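Local coordinates for secretion activator protein, hypothetical (Brucella abortus bv. 1 str. 9-941, PDB 7DNP), which probably cleaves peptidoglycan as a muramidase of glycoside hydrolase family 108, an autolysin acting within the type IV secretion system, at residues N71-D76 with H84-F89; K104-D109 with D128-E133. All blocks are in the same frame, centred on the assembly; numbering follows the deposited sequence.

Interaction 1 (N71-D76 with H84-F89); sequences NKVAGD and HATLDF
Val73, on the loop that follows helix 58-70, faces the middle of helix 82-93, and its CA lies 6.8 Å from that of Leu87, the nearest pair of CA atoms between the two segments. A Schellman motif ends helix 58-70 here: Ala74, with a positive phi of 53°, is the C-prime residue, Gly75 N reaches back to Trp70 O, and Ala74 N bonds to Asn71 O at 3.1 Å. Val73 is the residue immediately before Ala74, inside this motif, and its CB points toward helix 82-93. The touching is done by hydrocarbon. The methyl CG2 of Thr86 lies 3.6 Å from Val73 CB and 3.8 Å from Val73 CG1, so it rests on the branch point of the valine and more on one arm than the other. The two side chains run past each other in opposite directions, flank against flank. Thr86 presents its methyl because CG2 stands anti to its own backbone N, which leaves OG1 on the other branch to bond to Val82 O one turn back in the same helix. The second arm of the valine, CG2, comes no nearer to Leu87 than 4.5 Å, at its CA, a looser approach. Around this pair, Val99 of helix 95-106 touches Val73, and Leu134 and Leu78 touch Thr86. No hydrogen bond crosses between the two segments. With the threonine hydroxyl already paired within its own helix, what holds the loop to the helix here is buried van der Waals packing in the core of the glycosyl hydrolase region.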
ATOM      1  N   ASN A  71       9.176  -1.814   3.068  1.00 19.28           N
ATOM      2  CA  ASN A  71      10.503  -2.077   2.513  1.00 16.74           C
ATOM      3  C   ASN A  71      10.434  -2.554   1.065  1.00 17.93           C
ATOM      4  O   ASN A  71      11.354  -2.283   0.285  1.00 18.68           O
ATOM      5  CB  ASN A  71      11.250  -3.103   3.371  1.00 21.10           C
ATOM      6  CG  ASN A  71      11.772  -2.509   4.666  1.00 23.94           C
ATOM      7  OD1 ASN A  71      11.851  -1.288   4.816  1.00 21.85           O
ATOM      8  ND2 ASN A  71      12.134  -3.369   5.609  1.00 23.24           N
ATOM      9  N   LYS A  72       9.368  -3.256   0.679  1.00 19.40           N
ATOM     10  CA  LYS A  72       9.264  -3.758  -0.688  1.00 21.58           C
ATOM     11  C   LYS A  72       8.880  -2.682  -1.698  1.00 21.08           C
ATOM     12  O   LYS A  72       8.933  -2.940  -2.905  1.00 20.67           O
ATOM     13  CB  LYS A  72       8.260  -4.915  -0.747  1.00 21.07           C
ATOM     14  CG  LYS A  72       8.715  -6.129   0.046  1.00 24.13           C
ATOM     15  CD  LYS A  72       8.486  -7.429  -0.708  1.00 33.99           C
ATOM     16  CE  LYS A  72       9.368  -8.547  -0.140  1.00 35.52           C
ATOM     17  NZ  LYS A  72       8.617  -9.471   0.763  1.00 35.75           N
ATOM     18  N   VAL A  73       8.490  -1.495  -1.245  1.00 17.32           N
ATOM     19  CA  VAL A  73       8.325  -0.343  -2.121  1.00 18.84           C
ATOM     20  C   VAL A  73       9.406   0.703  -1.870  1.00 18.13           C
ATOM     21  O   VAL A  73       9.291   1.839  -2.349  1.00 16.36           O
ATOM     22  CB  VAL A  73       6.917   0.264  -1.988  1.00 16.35           C
ATOM     23  CG1 VAL A  73       5.857  -0.795  -2.281  1.00 14.64           C
ATOM     24  CG2 VAL A  73       6.714   0.865  -0.601  1.00 18.09           C
ATOM     25  N   ALA A  74      10.456   0.341  -1.125  1.00 15.81           N
ATOM     26  CA  ALA A  74      11.580   1.226  -0.808  1.00 19.61           C
ATOM     27  C   ALA A  74      11.094   2.542  -0.209  1.00 19.54           C
ATOM     28  O   ALA A  74      11.518   3.630  -0.607  1.00 16.05           O
ATOM     29  CB  ALA A  74      12.453   1.473  -2.042  1.00 18.93           C
ATOM     30  N   GLY A  75      10.196   2.424   0.776  1.00 17.77           N
ATOM     31  CA  GLY A  75       9.563   3.602   1.350  1.00 17.11           C
ATOM     32  C   GLY A  75      10.553   4.600   1.916  1.00 18.03           C
ATOM     33  O   GLY A  75      10.361   5.813   1.797  1.00 18.96           O
ATOM     34  N   ASP A  76      11.628   4.105   2.539  1.00 19.17           N
ATOM     35  CA  ASP A  76      12.659   4.994   3.069  1.00 20.10           C
ATOM     36  C   ASP A  76      13.248   5.882   1.988  1.00 18.98           C
ATOM     37  O   ASP A  76      13.632   7.024   2.262  1.00 19.30           O
ATOM     38  CB  ASP A  76      13.779   4.180   3.717  1.00 18.88           C
ATOM     39  CG  ASP A  76      13.430   3.716   5.109  1.00 22.37           C
ATOM     40  OD1 ASP A  76      12.289   3.964   5.548  1.00 21.37           O
ATOM     41  OD2 ASP A  76      14.296   3.095   5.759  1.00 26.65           O
ATOM     42  N   HIS A  84       3.949   7.329   0.957  1.00 14.73           N
ATOM     43  CA  HIS A  84       2.659   6.944   1.529  1.00 18.05           C
ATOM     44  C   HIS A  84       1.691   6.469   0.454  1.00 18.53           C
ATOM     45  O   HIS A  84       0.990   5.466   0.643  1.00 18.08           O
ATOM     46  CB  HIS A  84       2.053   8.109   2.313  1.00 18.02           C
ATOM     47  CG  HIS A  84       0.705   7.805   2.892  1.00 21.49           C
ATOM     48  ND1 HIS A  84       0.525   6.925   3.935  1.00 21.67           N
ATOM     49  CD2 HIS A  84      -0.529   8.257   2.564  1.00 19.13           C
ATOM     50  CE1 HIS A  84      -0.761   6.850   4.231  1.00 20.99           C
ATOM     51  NE2 HIS A  84      -1.422   7.647   3.412  1.00 20.10           N
ATOM     52  N   ALA A  85       1.628   7.183  -0.671  1.00 15.12           N
ATOM     53  CA  ALA A  85       0.747   6.771  -1.760  1.00 16.16           C
ATOM     54  C   ALA A  85       1.109   5.380  -2.264  1.00 15.95           C
ATOM     55  O   ALA A  85       0.227   4.572  -2.569  1.00 17.63           O
ATOM     56  CB  ALA A  85       0.821   7.780  -2.906  1.00 16.39           C
ATOM     57  N   THR A  86       2.406   5.089  -2.364  1.00 15.92           N
ATOM     58  CA  THR A  86       2.842   3.786  -2.849  1.00 15.03           C
ATOM     59  C   THR A  86       2.599   2.703  -1.806  1.00 15.85           C
ATOM     60  O   THR A  86       2.206   1.579  -2.148  1.00 16.17           O
ATOM     61  CB  THR A  86       4.317   3.859  -3.236  1.00 18.57           C
ATOM     62  OG1 THR A  86       4.495   4.915  -4.189  1.00 19.96           O
ATOM     63  CG2 THR A  86       4.784   2.545  -3.843  1.00 13.84           C
ATOM     64  N   LEU A  87       2.801   3.030  -0.526  1.00 15.47           N
ATOM     65  CA  LEU A  87       2.575   2.060   0.544  1.00 17.44           C
ATOM     66  C   LEU A  87       1.120   1.609   0.593  1.00 15.87           C
ATOM     67  O   LEU A  87       0.835   0.409   0.699  1.00 16.12           O
ATOM     68  CB  LEU A  87       2.991   2.655   1.890  1.00 18.13           C
ATOM     69  CG  LEU A  87       2.595   1.865   3.141  1.00 16.52           C
ATOM     70  CD1 LEU A  87       3.307   0.524   3.194  1.00 13.76           C
ATOM     71  CD2 LEU A  87       2.879   2.682   4.398  1.00 20.00           C
ATOM     72  N   ASP A  88       0.177   2.551   0.538  1.00 16.43           N
ATOM     73  CA  ASP A  88      -1.220   2.141   0.642  1.00 16.02           C
ATOM     74  C   ASP A  88      -1.641   1.293  -0.551  1.00 16.29           C
ATOM     75  O   ASP A  88      -2.342   0.288  -0.383  1.00 15.60           O
ATOM     76  CB  ASP A  88      -2.146   3.345   0.776  1.00 16.16           C
ATOM     77  CG  ASP A  88      -3.571   2.923   1.071  1.00 18.01           C
ATOM     78  OD1 ASP A  88      -3.851   2.585   2.237  1.00 21.12           O
ATOM     79  OD2 ASP A  88      -4.398   2.883   0.134  1.00 21.95           O
ATOM     80  N   PHE A  89      -1.237   1.689  -1.761  1.00 14.23           N
ATOM     81  CA  PHE A  89      -1.456   0.860  -2.943  1.00 16.16           C
ATOM     82  C   PHE A  89      -0.854  -0.528  -2.739  1.00 16.43           C
ATOM     83  O   PHE A  89      -1.493  -1.546  -3.036  1.00 12.63           O
ATOM     84  CB  PHE A  89      -0.853   1.568  -4.166  1.00 15.03           C
ATOM     85  CG  PHE A  89      -1.380   1.098  -5.505  1.00 16.77           C
ATOM     86  CD1 PHE A  89      -2.155  -0.045  -5.625  1.00 13.83           C
ATOM     87  CD2 PHE A  89      -1.068   1.811  -6.656  1.00 13.58           C
ATOM     88  CE1 PHE A  89      -2.619  -0.463  -6.866  1.00 13.94           C
ATOM     89  CE2 PHE A  89      -1.529   1.400  -7.897  1.00 15.58           C
ATOM     90  CZ  PHE A  89      -2.307   0.258  -8.001  1.00 18.18           C
TER

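Interaction 2 (K104-D109 with D128-E133); sequences KVVGVD and DRIINE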
ATOM      1  N   LYS A 104       5.123   2.910 -14.239  1.00 20.35           N
ATOM      2  CA  LYS A 104       4.362   3.417 -15.380  1.00 22.74           C
ATOM      3  C   LYS A 104       4.231   4.935 -15.324  1.00 23.42           C
ATOM      4  O   LYS A 104       4.366   5.617 -16.347  1.00 25.29           O
ATOM      5  CB  LYS A 104       2.985   2.751 -15.415  1.00 23.73           C
ATOM      6  CG  LYS A 104       2.170   3.025 -16.675  1.00 26.55           C
ATOM      7  CD  LYS A 104       0.755   2.482 -16.535  1.00 28.14           C
ATOM      8  CE  LYS A 104       0.048   2.397 -17.880  1.00 30.66           C
ATOM      9  NZ  LYS A 104      -1.419   2.182 -17.723  1.00 39.10           N
ATOM     10  N   VAL A 105       3.996   5.483 -14.130  1.00 24.74           N
ATOM     11  CA  VAL A 105       3.817   6.925 -13.981  1.00 23.45           C
ATOM     12  C   VAL A 105       5.109   7.673 -14.292  1.00 23.33           C
ATOM     13  O   VAL A 105       5.094   8.702 -14.977  1.00 23.27           O
ATOM     14  CB  VAL A 105       3.300   7.248 -12.568  1.00 19.84           C
ATOM     15  CG1 VAL A 105       3.559   8.704 -12.222  1.00 25.20           C
ATOM     16  CG2 VAL A 105       1.811   6.918 -12.458  1.00 18.58           C
ATOM     17  N   VAL A 106       6.250   7.181 -13.792  1.00 22.80           N
ATOM     18  CA  VAL A 106       7.519   7.871 -14.008  1.00 22.18           C
ATOM     19  C   VAL A 106       8.215   7.429 -15.288  1.00 23.05           C
ATOM     20  O   VAL A 106       9.272   7.977 -15.626  1.00 21.17           O
ATOM     21  CB  VAL A 106       8.461   7.694 -12.798  1.00 21.92           C
ATOM     22  CG1 VAL A 106       7.741   8.057 -11.512  1.00 21.26           C
ATOM     23  CG2 VAL A 106       9.001   6.267 -12.732  1.00 21.29           C
ATOM     24  N   GLY A 107       7.662   6.453 -16.004  1.00 23.59           N
ATOM     25  CA  GLY A 107       8.142   6.104 -17.328  1.00 24.13           C
ATOM     26  C   GLY A 107       9.360   5.204 -17.388  1.00 27.06           C
ATOM     27  O   GLY A 107      10.287   5.467 -18.159  1.00 24.86           O
ATOM     28  N   VAL A 108       9.374   4.133 -16.595  1.00 23.65           N
ATOM     29  CA  VAL A 108      10.446   3.146 -16.637  1.00 25.99           C
ATOM     30  C   VAL A 108       9.821   1.761 -16.768  1.00 23.64           C
ATOM     31  O   VAL A 108       8.611   1.586 -16.638  1.00 21.98           O
ATOM     32  CB  VAL A 108      11.371   3.219 -15.401  1.00 23.94           C
ATOM     33  CG1 VAL A 108      12.049   4.582 -15.314  1.00 25.80           C
ATOM     34  CG2 VAL A 108      10.595   2.938 -14.139  1.00 20.49           C
ATOM     35  N   ASP A 109      10.673   0.773 -17.044  1.00 22.75           N
ATOM     36  CA  ASP A 109      10.212  -0.606 -17.165  1.00 26.62           C
ATOM     37  C   ASP A 109       9.445  -1.027 -15.918  1.00 23.91           C
ATOM     38  O   ASP A 109       9.885  -0.788 -14.791  1.00 21.91           O
ATOM     39  CB  ASP A 109      11.400  -1.542 -17.388  1.00 26.60           C
ATOM     40  CG  ASP A 109      12.023  -1.384 -18.762  1.00 35.80           C
ATOM     41  OD1 ASP A 109      11.459  -0.647 -19.598  1.00 30.20           O
ATOM     42  OD2 ASP A 109      13.081  -2.004 -19.002  1.00 35.28           O
ATOM     43  N   ASP A 128       4.300  15.893  -5.797  1.00 20.58           N
ATOM     44  CA  ASP A 128       2.841  15.929  -5.797  1.00 25.41           C
ATOM     45  C   ASP A 128       2.274  15.524  -7.153  1.00 23.82           C
ATOM     46  O   ASP A 128       1.167  14.979  -7.222  1.00 22.27           O
ATOM     47  CB  ASP A 128       2.338  17.308  -5.357  1.00 26.79           C
ATOM     48  CG  ASP A 128       2.831  18.443  -6.241  1.00 40.31           C
ATOM     49  OD1 ASP A 128       3.278  18.193  -7.381  1.00 37.78           O
ATOM     50  OD2 ASP A 128       2.769  19.606  -5.780  1.00 45.41           O
ATOM     51  N   ARG A 129       3.025  15.750  -8.235  1.00 20.79           N
ATOM     52  CA  ARG A 129       2.608  15.238  -9.535  1.00 23.70           C
ATOM     53  C   ARG A 129       2.634  13.714  -9.558  1.00 22.84           C
ATOM     54  O   ARG A 129       1.699  13.077 -10.060  1.00 20.58           O
ATOM     55  CB  ARG A 129       3.498  15.811 -10.638  1.00 25.04           C
ATOM     56  CG  ARG A 129       3.300  15.143 -11.992  1.00 33.75           C
ATOM     57  CD  ARG A 129       4.065  15.868 -13.089  1.00 41.96           C
ATOM     58  NE  ARG A 129       3.225  16.839 -13.787  1.00 47.82           N
ATOM     59  CZ  ARG A 129       3.108  18.117 -13.434  1.00 46.42           C
ATOM     60  NH1 ARG A 129       3.780  18.588 -12.390  1.00 44.38           N
ATOM     61  NH2 ARG A 129       2.320  18.926 -14.129  1.00 45.83           N
ATOM     62  N   ILE A 130       3.700  13.111  -9.023  1.00 19.98           N
ATOM     63  CA  ILE A 130       3.756  11.655  -8.916  1.00 20.01           C
ATOM     64  C   ILE A 130       2.580  11.136  -8.100  1.00 18.46           C
ATOM     65  O   ILE A 130       1.920  10.160  -8.483  1.00 19.68           O
ATOM     66  CB  ILE A 130       5.099  11.213  -8.304  1.00 20.95           C
ATOM     67  CG1 ILE A 130       6.258  11.583  -9.231  1.00 19.65           C
ATOM     68  CG2 ILE A 130       5.087   9.712  -8.016  1.00 18.27           C
ATOM     69  CD1 ILE A 130       7.598  11.057  -8.763  1.00 21.07           C
ATOM     70  N   ILE A 131       2.291  11.790  -6.972  1.00 16.97           N
ATOM     71  CA  ILE A 131       1.207  11.346  -6.098  1.00 20.55           C
ATOM     72  C   ILE A 131      -0.122  11.365  -6.840  1.00 20.14           C
ATOM     73  O   ILE A 131      -0.896  10.400  -6.787  1.00 17.97           O
ATOM     74  CB  ILE A 131       1.148  12.212  -4.827  1.00 15.25           C
ATOM     75  CG1 ILE A 131       2.375  11.959  -3.946  1.00 15.14           C
ATOM     76  CG2 ILE A 131      -0.146  11.936  -4.061  1.00 17.89           C
ATOM     77  CD1 ILE A 131       2.586  13.020  -2.882  1.00 17.31           C
ATOM     78  N   ASN A 132      -0.409  12.468  -7.542  1.00 16.78           N
ATOM     79  CA  ASN A 132      -1.689  12.581  -8.238  1.00 20.33           C
ATOM     80  C   ASN A 132      -1.786  11.579  -9.376  1.00 20.32           C
ATOM     81  O   ASN A 132      -2.834  10.944  -9.562  1.00 18.85           O
ATOM     82  CB  ASN A 132      -1.892  14.005  -8.758  1.00 21.15           C
ATOM     83  CG  ASN A 132      -2.349  14.958  -7.672  1.00 20.15           C
ATOM     84  OD1 ASN A 132      -3.302  14.678  -6.950  1.00 20.75           O
ATOM     85  ND2 ASN A 132      -1.659  16.085  -7.541  1.00 19.87           N
ATOM     86  N   GLU A 133      -0.707  11.414 -10.145  1.00 14.66           N
ATOM     87  CA  GLU A 133      -0.761  10.509 -11.289  1.00 17.88           C
ATOM     88  C   GLU A 133      -0.821   9.050 -10.855  1.00 20.07           C
ATOM     89  O   GLU A 133      -1.468   8.237 -11.523  1.00 15.57           O
ATOM     90  CB  GLU A 133       0.434  10.748 -12.206  1.00 18.80           C
ATOM     91  CG  GLU A 133       0.260  11.980 -13.077  1.00 24.52           C
ATOM     92  CD  GLU A 133       1.468  12.274 -13.928  1.00 29.64           C
ATOM     93  OE1 GLU A 133       2.181  11.320 -14.299  1.00 33.35           O
ATOM     94  OE2 GLU A 133       1.698  13.463 -14.232  1.00 37.59           O
TER
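Val105 and Glu133 are the closest CA pair, 6.4 Å apart, in a helix-helix packing where the last turn of helix 95-106 meets helix 127-142 in the predicted peptidoglycan domain. Just past this meeting point the first helix stops: Gly107 leaves the helical range with a positive phi of 81°, a value that favours glycine, and the chain turns off into a loop. Val105 points toward the partner helix. Its CG1 stands anti to the backbone N and lies 3.7 Å from Glu133 CB and 3.6 Å from OE1 of the same residue, so the one methyl touches the glutamate both at its CB and at a carboxylate oxygen. Glu133 extends beyond CG, which carries its carboxylate alongside Val105 CG1. While OE1 rests beside that methyl, OE2 faces Arg129 NE, one turn back on the same helix, in a long salt bridge of 3.7 Å that may help to hold the carboxylate's rotation. Val106 makes the second, lighter contact, its CG1 4.1 Å from Ile130 CD1 with the two side chains set at a slant. Both residues also meet Met125, while Ala121 of helix 116-123 touches Val106 and Val122 of the same helix touches Ile130, so this half of the interface continues into a shared apolar cluster. Leu102, one turn before Val106, packs on Ile130 as well. The other methyl of Val105, CG2, presses on the main chain of helix 127-142, 3.7 Å from Glu133 O.

In the fold
Interaction 1 is complete in the sequence before interaction 2 begins, and their centres lie 14 Å apart with nearest atoms about 4 Å from each other. The first belongs to the glycosyl hydrolase 108 part and the second to the predicted peptidoglycan domain, yet helices join them: helix 95-106 follows directly on helix 82-93, and Phe89 packs on its Ala98 and Met101. Helix 127-142 takes part in both: its residues 128-133 form one side of interaction 2, and the next, Leu134, touches Thr86 and Phe89. Interaction 1 is buried near the chain centre, where the Leu87 side chain is about 9 Å from the bound muropeptide ligand; interaction 2 is partly buried, about 15 Å from that centre.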